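Local coordinates for protein Ufm1-specific protease (Caenorhabditis elegans, PDB 5EJJ) that cleaves the ubiquitin-like modifier UFM-1 at its C-terminus as a thiol protease and is required to localise a subset of odorant receptors to olfactory cilia, at residues A181-K191 with A247-L256; R267-G278 with H303-T311. All coordinates share one frame; numbering follows the deposited sequence.

Interaction 1 (A181-K191 with A247-L256); sequences AQQKYLDKFSK and AFFGDSSLDL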
# COMPACT_ATOMS: atom_id res chain seq x y z
N ALA A 181 10.81 -31.17 -9.29
CA ALA A 181 9.92 -30.01 -9.30
C ALA A 181 8.46 -30.41 -9.39
O ALA A 181 8.07 -31.19 -10.26
CB ALA A 181 10.27 -29.07 -10.44
N GLN A 182 7.66 -29.87 -8.48
CA GLN A 182 6.22 -30.09 -8.50
C GLN A 182 5.52 -28.90 -9.18
O GLN A 182 5.36 -27.83 -8.59
CB GLN A 182 5.71 -30.27 -7.06
CG GLN A 182 6.72 -30.99 -6.15
CD GLN A 182 6.30 -31.05 -4.68
OE1 GLN A 182 7.01 -30.54 -3.79
NE2 GLN A 182 5.14 -31.68 -4.40
N GLN A 183 5.12 -29.08 -10.44
CA GLN A 183 4.45 -28.03 -11.20
C GLN A 183 3.17 -27.48 -10.55
O GLN A 183 2.56 -28.14 -9.71
CB GLN A 183 4.13 -28.55 -12.59
CG GLN A 183 5.36 -29.04 -13.32
CD GLN A 183 6.34 -27.91 -13.56
OE1 GLN A 183 5.93 -26.77 -13.79
NE2 GLN A 183 7.65 -28.22 -13.51
N LYS A 184 2.79 -26.27 -10.94
CA LYS A 184 1.53 -25.67 -10.46
C LYS A 184 1.37 -25.71 -8.93
O LYS A 184 0.24 -25.75 -8.41
CB LYS A 184 0.33 -26.35 -11.13
CG LYS A 184 0.59 -26.69 -12.59
CD LYS A 184 -0.28 -25.89 -13.54
CE LYS A 184 0.34 -25.86 -14.94
NZ LYS A 184 0.72 -24.47 -15.38
N TYR A 185 2.50 -25.64 -8.23
CA TYR A 185 2.55 -26.03 -6.83
C TYR A 185 1.60 -25.28 -5.90
O TYR A 185 1.11 -25.86 -4.94
CB TYR A 185 4.00 -26.03 -6.30
CG TYR A 185 4.14 -26.61 -4.91
CD1 TYR A 185 4.34 -25.79 -3.81
CD2 TYR A 185 4.07 -27.98 -4.68
CE1 TYR A 185 4.47 -26.30 -2.53
CE2 TYR A 185 4.19 -28.50 -3.40
CZ TYR A 185 4.39 -27.66 -2.32
OH TYR A 185 4.51 -28.16 -1.03
N LEU A 186 1.29 -24.01 -6.18
CA LEU A 186 0.30 -23.32 -5.32
C LEU A 186 -0.90 -22.74 -6.06
O LEU A 186 -1.61 -21.88 -5.49
CB LEU A 186 0.92 -22.21 -4.46
CG LEU A 186 2.04 -22.40 -3.44
CD1 LEU A 186 3.33 -22.51 -4.19
CD2 LEU A 186 2.09 -21.20 -2.53
N ASP A 187 -1.14 -23.21 -7.29
CA ASP A 187 -2.19 -22.66 -8.13
C ASP A 187 -3.52 -22.51 -7.42
O ASP A 187 -4.21 -21.50 -7.59
CB ASP A 187 -2.35 -23.48 -9.38
CG ASP A 187 -1.26 -23.22 -10.37
OD1 ASP A 187 -0.25 -22.60 -9.97
OD2 ASP A 187 -1.39 -23.63 -11.55
N LYS A 188 -3.87 -23.50 -6.62
CA LYS A 188 -5.05 -23.42 -5.77
C LYS A 188 -5.14 -22.08 -5.02
O LYS A 188 -6.22 -21.53 -4.85
CB LYS A 188 -5.09 -24.62 -4.81
CG LYS A 188 -5.94 -24.40 -3.56
CD LYS A 188 -6.20 -25.69 -2.78
CE LYS A 188 -4.92 -26.31 -2.19
NZ LYS A 188 -5.17 -27.01 -0.87
N PHE A 189 -3.99 -21.54 -4.60
CA PHE A 189 -3.98 -20.34 -3.75
C PHE A 189 -3.69 -19.06 -4.50
O PHE A 189 -4.01 -17.98 -4.02
CB PHE A 189 -2.90 -20.43 -2.68
CG PHE A 189 -2.97 -21.65 -1.83
CD1 PHE A 189 -2.28 -22.79 -2.20
CD2 PHE A 189 -3.70 -21.64 -0.65
CE1 PHE A 189 -2.34 -23.92 -1.41
CE2 PHE A 189 -3.77 -22.76 0.14
CZ PHE A 189 -3.08 -23.91 -0.24
N SER A 190 -3.01 -19.16 -5.64
CA SER A 190 -2.54 -17.96 -6.29
C SER A 190 -3.33 -17.57 -7.52
O SER A 190 -2.84 -16.79 -8.33
CB SER A 190 -1.07 -18.12 -6.65
OG SER A 190 -0.84 -19.25 -7.47
N LYS A 191 -4.56 -18.08 -7.67
CA LYS A 191 -5.22 -18.09 -8.98
C LYS A 191 -5.70 -16.73 -9.48
O LYS A 191 -5.21 -16.23 -10.51
CB LYS A 191 -6.37 -19.09 -9.03
CG LYS A 191 -6.65 -19.58 -10.46
CD LYS A 191 -8.07 -20.12 -10.61
CE LYS A 191 -8.44 -20.40 -12.07
NZ LYS A 191 -9.92 -20.66 -12.21
N ALA A 247 3.88 -15.38 -5.11
CA ALA A 247 3.40 -16.66 -5.64
C ALA A 247 2.54 -16.39 -6.86
O ALA A 247 1.40 -15.93 -6.73
CB ALA A 247 2.56 -17.33 -4.59
N PHE A 248 3.06 -16.65 -8.06
CA PHE A 248 2.28 -16.39 -9.26
C PHE A 248 1.59 -17.68 -9.70
O PHE A 248 2.14 -18.77 -9.56
CB PHE A 248 3.16 -15.85 -10.39
CG PHE A 248 3.71 -14.49 -10.12
CD1 PHE A 248 2.87 -13.39 -10.08
CD2 PHE A 248 5.07 -14.30 -9.91
CE1 PHE A 248 3.37 -12.13 -9.84
CE2 PHE A 248 5.57 -13.05 -9.66
CZ PHE A 248 4.72 -11.96 -9.63
N PHE A 249 0.37 -17.54 -10.21
CA PHE A 249 -0.36 -18.70 -10.70
C PHE A 249 0.43 -19.36 -11.82
O PHE A 249 0.84 -18.70 -12.78
CB PHE A 249 -1.75 -18.30 -11.18
CG PHE A 249 -2.52 -19.41 -11.85
CD1 PHE A 249 -3.35 -20.26 -11.11
CD2 PHE A 249 -2.44 -19.60 -13.22
CE1 PHE A 249 -4.06 -21.28 -11.73
CE2 PHE A 249 -3.13 -20.61 -13.83
CZ PHE A 249 -3.95 -21.46 -13.08
N GLY A 250 0.70 -20.65 -11.66
CA GLY A 250 1.33 -21.44 -12.69
C GLY A 250 2.79 -21.78 -12.49
O GLY A 250 3.36 -22.46 -13.34
N ASP A 251 3.41 -21.32 -11.41
CA ASP A 251 4.84 -21.66 -11.23
C ASP A 251 5.11 -22.87 -10.33
O ASP A 251 4.31 -23.21 -9.46
CB ASP A 251 5.76 -20.47 -10.90
CG ASP A 251 5.22 -19.58 -9.79
OD1 ASP A 251 5.61 -18.39 -9.76
OD2 ASP A 251 4.43 -20.05 -8.95
N SER A 252 6.26 -23.50 -10.59
CA SER A 252 6.63 -24.77 -9.98
C SER A 252 7.30 -24.54 -8.66
O SER A 252 7.98 -23.53 -8.49
CB SER A 252 7.59 -25.55 -10.89
OG SER A 252 8.93 -25.07 -10.84
N SER A 253 7.12 -25.48 -7.74
CA SER A 253 7.77 -25.46 -6.43
C SER A 253 9.23 -25.03 -6.56
O SER A 253 9.75 -24.37 -5.68
CB SER A 253 7.66 -26.83 -5.74
OG SER A 253 8.54 -27.81 -6.32
N LEU A 254 9.88 -25.37 -7.67
CA LEU A 254 11.24 -24.89 -7.90
C LEU A 254 11.29 -23.38 -8.06
O LEU A 254 12.11 -22.70 -7.43
CB LEU A 254 11.85 -25.54 -9.13
CG LEU A 254 13.32 -25.14 -9.30
CD1 LEU A 254 14.16 -25.67 -8.16
CD2 LEU A 254 13.88 -25.62 -10.62
N ASP A 255 10.42 -22.85 -8.91
CA ASP A 255 10.32 -21.41 -9.14
C ASP A 255 10.07 -20.70 -7.81
O ASP A 255 10.64 -19.63 -7.57
CB ASP A 255 9.16 -21.09 -10.10
CG ASP A 255 9.47 -21.44 -11.56
OD1 ASP A 255 10.60 -21.13 -12.05
OD2 ASP A 255 8.57 -22.02 -12.23
N LEU A 256 9.22 -21.28 -6.97
CA LEU A 256 8.93 -20.70 -5.66
C LEU A 256 10.19 -20.62 -4.82
O LEU A 256 10.35 -19.71 -4.03
CB LEU A 256 7.91 -21.53 -4.88
CG LEU A 256 6.41 -21.45 -5.16
CD1 LEU A 256 5.84 -20.05 -5.02
CD2 LEU A 256 6.15 -22.00 -6.52
O HOH W 1 2.14 -22.34 -8.25

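Interaction 2 (R267-G278 with H303-T311); sequences RANNTMMVTVNG and HLQLPTKWT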
# COMPACT_ATOMS: atom_id res chain seq x y z
N ARG A 267 16.30 -8.53 1.50
CA ARG A 267 16.03 -7.98 2.82
C ARG A 267 17.30 -7.84 3.65
O ARG A 267 17.43 -6.90 4.42
CB ARG A 267 15.06 -8.88 3.56
CG ARG A 267 13.65 -8.79 3.11
CD ARG A 267 12.94 -7.70 3.87
NE ARG A 267 11.56 -7.59 3.42
CZ ARG A 267 10.71 -6.65 3.81
NH1 ARG A 267 11.10 -5.71 4.67
NH2 ARG A 267 9.48 -6.65 3.33
N ALA A 268 18.22 -8.80 3.53
CA ALA A 268 19.48 -8.71 4.27
C ALA A 268 20.31 -7.55 3.73
O ALA A 268 20.76 -6.71 4.50
CB ALA A 268 20.25 -10.00 4.20
N ASN A 269 20.49 -7.48 2.42
CA ASN A 269 21.18 -6.37 1.80
C ASN A 269 20.57 -5.02 2.17
O ASN A 269 21.28 -4.05 2.37
CB ASN A 269 21.20 -6.54 0.29
CG ASN A 269 21.93 -7.81 -0.16
OD1 ASN A 269 22.80 -8.33 0.55
ND2 ASN A 269 21.58 -8.30 -1.35
N ASN A 270 19.25 -4.97 2.25
CA ASN A 270 18.56 -3.76 2.63
C ASN A 270 18.88 -3.36 4.05
O ASN A 270 19.09 -2.18 4.31
CB ASN A 270 17.05 -3.93 2.49
CG ASN A 270 16.34 -2.60 2.23
OD1 ASN A 270 15.88 -1.92 3.16
ND2 ASN A 270 16.25 -2.22 0.95
N THR A 271 18.93 -4.33 4.96
CA THR A 271 19.27 -4.10 6.37
C THR A 271 20.71 -3.62 6.48
O THR A 271 21.03 -2.71 7.24
CB THR A 271 19.18 -5.40 7.19
OG1 THR A 271 17.83 -5.88 7.18
CG2 THR A 271 19.65 -5.17 8.63
N MET A 272 21.56 -4.27 5.69
CA MET A 272 22.96 -3.94 5.60
C MET A 272 23.10 -2.48 5.20
O MET A 272 23.77 -1.69 5.89
CB MET A 272 23.61 -4.84 4.56
CG MET A 272 25.10 -4.58 4.30
SD MET A 272 25.53 -3.88 2.68
CE MET A 272 25.84 -2.19 3.16
N MET A 273 22.45 -2.10 4.11
CA MET A 273 22.57 -0.75 3.61
C MET A 273 22.03 0.34 4.56
O MET A 273 22.62 1.41 4.67
CB MET A 273 21.93 -0.63 2.22
CG MET A 273 22.78 -1.22 1.11
SD MET A 273 21.97 -1.17 -0.52
CE MET A 273 21.93 -2.92 -0.91
N VAL A 274 20.93 0.08 5.25
CA VAL A 274 20.37 1.11 6.12
C VAL A 274 21.28 1.26 7.32
O VAL A 274 21.55 2.36 7.78
CB VAL A 274 18.96 0.74 6.63
CG1 VAL A 274 18.38 1.88 7.41
CG2 VAL A 274 18.05 0.45 5.48
N THR A 275 21.76 0.13 7.81
CA THR A 275 22.66 0.11 8.96
C THR A 275 23.95 0.87 8.70
O THR A 275 24.30 1.77 9.46
CB THR A 275 22.98 -1.33 9.35
OG1 THR A 275 21.78 -1.96 9.80
CG2 THR A 275 24.01 -1.34 10.46
N VAL A 276 24.66 0.51 7.63
CA VAL A 276 25.86 1.23 7.21
C VAL A 276 25.59 2.73 7.13
O VAL A 276 26.33 3.52 7.71
CB VAL A 276 26.42 0.71 5.86
CG1 VAL A 276 27.30 1.76 5.20
CG2 VAL A 276 27.19 -0.57 6.06
N ASN A 277 24.54 3.12 6.42
CA ASN A 277 24.12 4.52 6.32
C ASN A 277 24.05 5.22 7.68
O ASN A 277 24.58 6.32 7.84
CB ASN A 277 22.76 4.59 5.63
CG ASN A 277 22.44 5.98 5.10
OD1 ASN A 277 23.05 6.42 4.12
ND2 ASN A 277 21.46 6.67 5.71
N GLY A 278 23.40 4.61 8.65
CA GLY A 278 23.29 5.21 9.97
C GLY A 278 24.62 5.26 10.72
O GLY A 278 24.84 6.12 11.57
N HIS A 303 9.58 -3.22 -0.34
CA HIS A 303 10.05 -3.91 0.85
C HIS A 303 11.17 -3.14 1.50
O HIS A 303 12.15 -2.82 0.86
CB HIS A 303 10.56 -5.29 0.49
CG HIS A 303 9.65 -6.03 -0.43
ND1 HIS A 303 8.85 -7.06 -0.00
CD2 HIS A 303 9.42 -5.90 -1.76
CE1 HIS A 303 8.17 -7.53 -1.03
NE2 HIS A 303 8.49 -6.84 -2.11
N LEU A 304 11.05 -2.84 2.78
CA LEU A 304 12.02 -1.98 3.40
C LEU A 304 12.30 -2.37 4.84
O LEU A 304 11.39 -2.75 5.59
CB LEU A 304 11.54 -0.53 3.37
CG LEU A 304 11.30 0.12 2.01
CD1 LEU A 304 10.65 1.46 2.21
CD2 LEU A 304 12.59 0.24 1.23
N GLN A 305 13.58 -2.30 5.19
CA GLN A 305 14.03 -2.36 6.57
C GLN A 305 14.07 -0.92 7.04
O GLN A 305 14.75 -0.08 6.42
CB GLN A 305 15.42 -2.97 6.63
CG GLN A 305 15.46 -4.31 5.97
CD GLN A 305 14.52 -5.25 6.64
OE1 GLN A 305 13.48 -5.59 6.09
NE2 GLN A 305 14.84 -5.65 7.86
N LEU A 306 13.32 -0.61 8.11
CA LEU A 306 13.18 0.77 8.58
C LEU A 306 14.01 1.08 9.83
O LEU A 306 13.96 0.34 10.82
CB LEU A 306 11.72 1.07 8.85
CG LEU A 306 10.82 1.04 7.63
CD1 LEU A 306 9.41 1.24 8.08
CD2 LEU A 306 11.26 2.12 6.66
N PRO A 307 14.79 2.17 9.79
CA PRO A 307 15.61 2.57 10.94
C PRO A 307 14.78 3.20 12.05
O PRO A 307 14.69 4.42 12.13
CB PRO A 307 16.59 3.59 10.33
CG PRO A 307 15.92 4.10 9.10
CD PRO A 307 15.06 2.96 8.58
N THR A 308 14.18 2.39 12.91
CA THR A 308 13.22 2.89 13.89
C THR A 308 13.81 3.29 15.26
O THR A 308 13.06 3.70 16.16
CB THR A 308 12.08 1.89 14.11
OG1 THR A 308 12.61 0.55 14.10
CG2 THR A 308 11.02 2.06 13.04
N LYS A 309 15.12 3.16 15.41
CA LYS A 309 15.76 3.64 16.63
C LYS A 309 16.45 4.97 16.40
O LYS A 309 17.06 5.51 17.31
CB LYS A 309 16.75 2.61 17.19
CG LYS A 309 16.08 1.42 17.88
CD LYS A 309 15.20 1.84 19.06
CE LYS A 309 14.51 0.64 19.71
NZ LYS A 309 13.72 1.04 20.92
N TRP A 310 16.35 5.52 15.19
CA TRP A 310 16.76 6.90 14.93
C TRP A 310 15.80 7.89 15.62
O TRP A 310 14.75 7.50 16.16
CB TRP A 310 16.79 7.17 13.42
CG TRP A 310 17.91 6.48 12.64
CD1 TRP A 310 18.85 5.63 13.15
CD2 TRP A 310 18.18 6.58 11.24
NE1 TRP A 310 19.69 5.20 12.14
CE2 TRP A 310 19.30 5.77 10.96
CE3 TRP A 310 17.58 7.27 10.18
CZ2 TRP A 310 19.82 5.63 9.68
CZ3 TRP A 310 18.11 7.14 8.91
CH2 TRP A 310 19.22 6.33 8.68
N THR A 311 16.16 9.17 15.62
CA THR A 311 15.27 10.19 16.17
C THR A 311 14.05 10.34 15.25
O THR A 311 14.17 10.14 14.04
CB THR A 311 15.94 11.58 16.26
OG1 THR A 311 15.97 12.19 14.97
CG2 THR A 311 17.36 11.45 16.79

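Interaction 1 (A181-K191 with A247-L256)
Asp187 lays its carboxylate over one face of the Phe249 ring, the two planes 25° apart, where the type II turn 248-251 meets segment 181-191 beside the capping box of Ser252 and Asp255 that begins helix 253-280. OD2 sits 3.6 Å from Phe249 CE1, off toward the rim, while OD1 takes the amide of Gly250 (N to OD1 2.7 Å), met from above the carboxylate plane. With an alanine here, Gly250 N would probably lose this acceptor and the Phe249 ring the carboxylate stacked on it. Lys191 runs alongside Phe249, pointing the same way, its CG against CE1. A water bridges the segments, accepting from Leu186 N and lying within hydrogen-bonding distance of Asp187 OD1 and Asp251 O; the latter also accepts from Tyr185 N. On the buried side, Leu186 CD1 fits against the branch point of Leu256. With CG anti to its backbone N (chi1 -172°), Tyr185 lays its ring along the helix start, Ser253 CB over one face, and its hydroxyl bonds Val172 N. Ser253 grips Gln182 twice: Ser253 N gives to Gln182 O at 3.1 Å, and Gln182 N gives an almost straight bond to Ser253 OG, also 3.1 Å, an oxygen that bonds Gln176 as well.

Interaction 2 (R267-G278 with H303-T311)
Arg267 and Gln305 meet with guanidinium and amide planes at 90°, an edge-on pairing of a buried arginine with a neutral side chain, where helix 253-280 packs on the two-stranded antiparallel sheet 289-293/302-306 of the UfSP2 N-terminal family region. Arg267 NH1 bonds Gln305 OE1 at 2.8 Å, the oxygen in the guanidinium plane and the donor approaching almost in line with the carbonyl bond. A sharp bend at chi2 (-89°) brings the guanidinium down to the strand. There His303 CB lies over one face, 3.3 Å from Arg267 NH2, while the imidazole stands perpendicular to the group. NH1 also bonds Ala291 O on strand 289-293, and Gln305 OE1 has a second partner in Ser290.

Segment 267-278 crosses strand residues 303-306 at -39°, the local axes approaching to 7.6 Å. One turn on, Asn270 OD1 accepts a nearly straight hydrogen bond from Gln305 N (3.1 Å) from above its amide plane, while its ND2 bonds Ser67. Thr271 OG1, which donates to Arg267 O and bonds Tyr135, lies 3.1 Å from Gln305 NE2. Beyond Gln305 the contact turns mainly apolar: Val274 CG1 rests on Pro307 CD at 3.7 Å, and Pro307, the centre of an inverse gamma turn, sets its CB over the Trp310 ring. Gly278 CA comes within 3.5 Å of Trp310 CZ2, where a beta carbon would collide with the indole; the Asn277 amide lies at the ring edge.

The polar half thus ties helix to sheet through shared bonds, and Gln305 OE1 and Ala291 O, accepting from NH1, would probably offset part of the cost of burying the charge.

Helix 253-280 serves both contacts, which lie in series along the chain with centres about 31 Å apart and nearest atoms about 10 Å apart. Interaction 1 anchors the helix start to segment 181-191 and is partly buried, with exposed lysines at its border; interaction 2 lies farther along the helix, against strand 302-306 and the loop after it, and is almost wholly buried. The chemistry follows the place: the contact at the helix start relies largely on backbone amides and carbonyls, a carboxylate and a water, whereas the helix-to-strand contact uses long polar side chains at one end and close-packed apolar groups at the other. Both lie away from the probable catalytic residues.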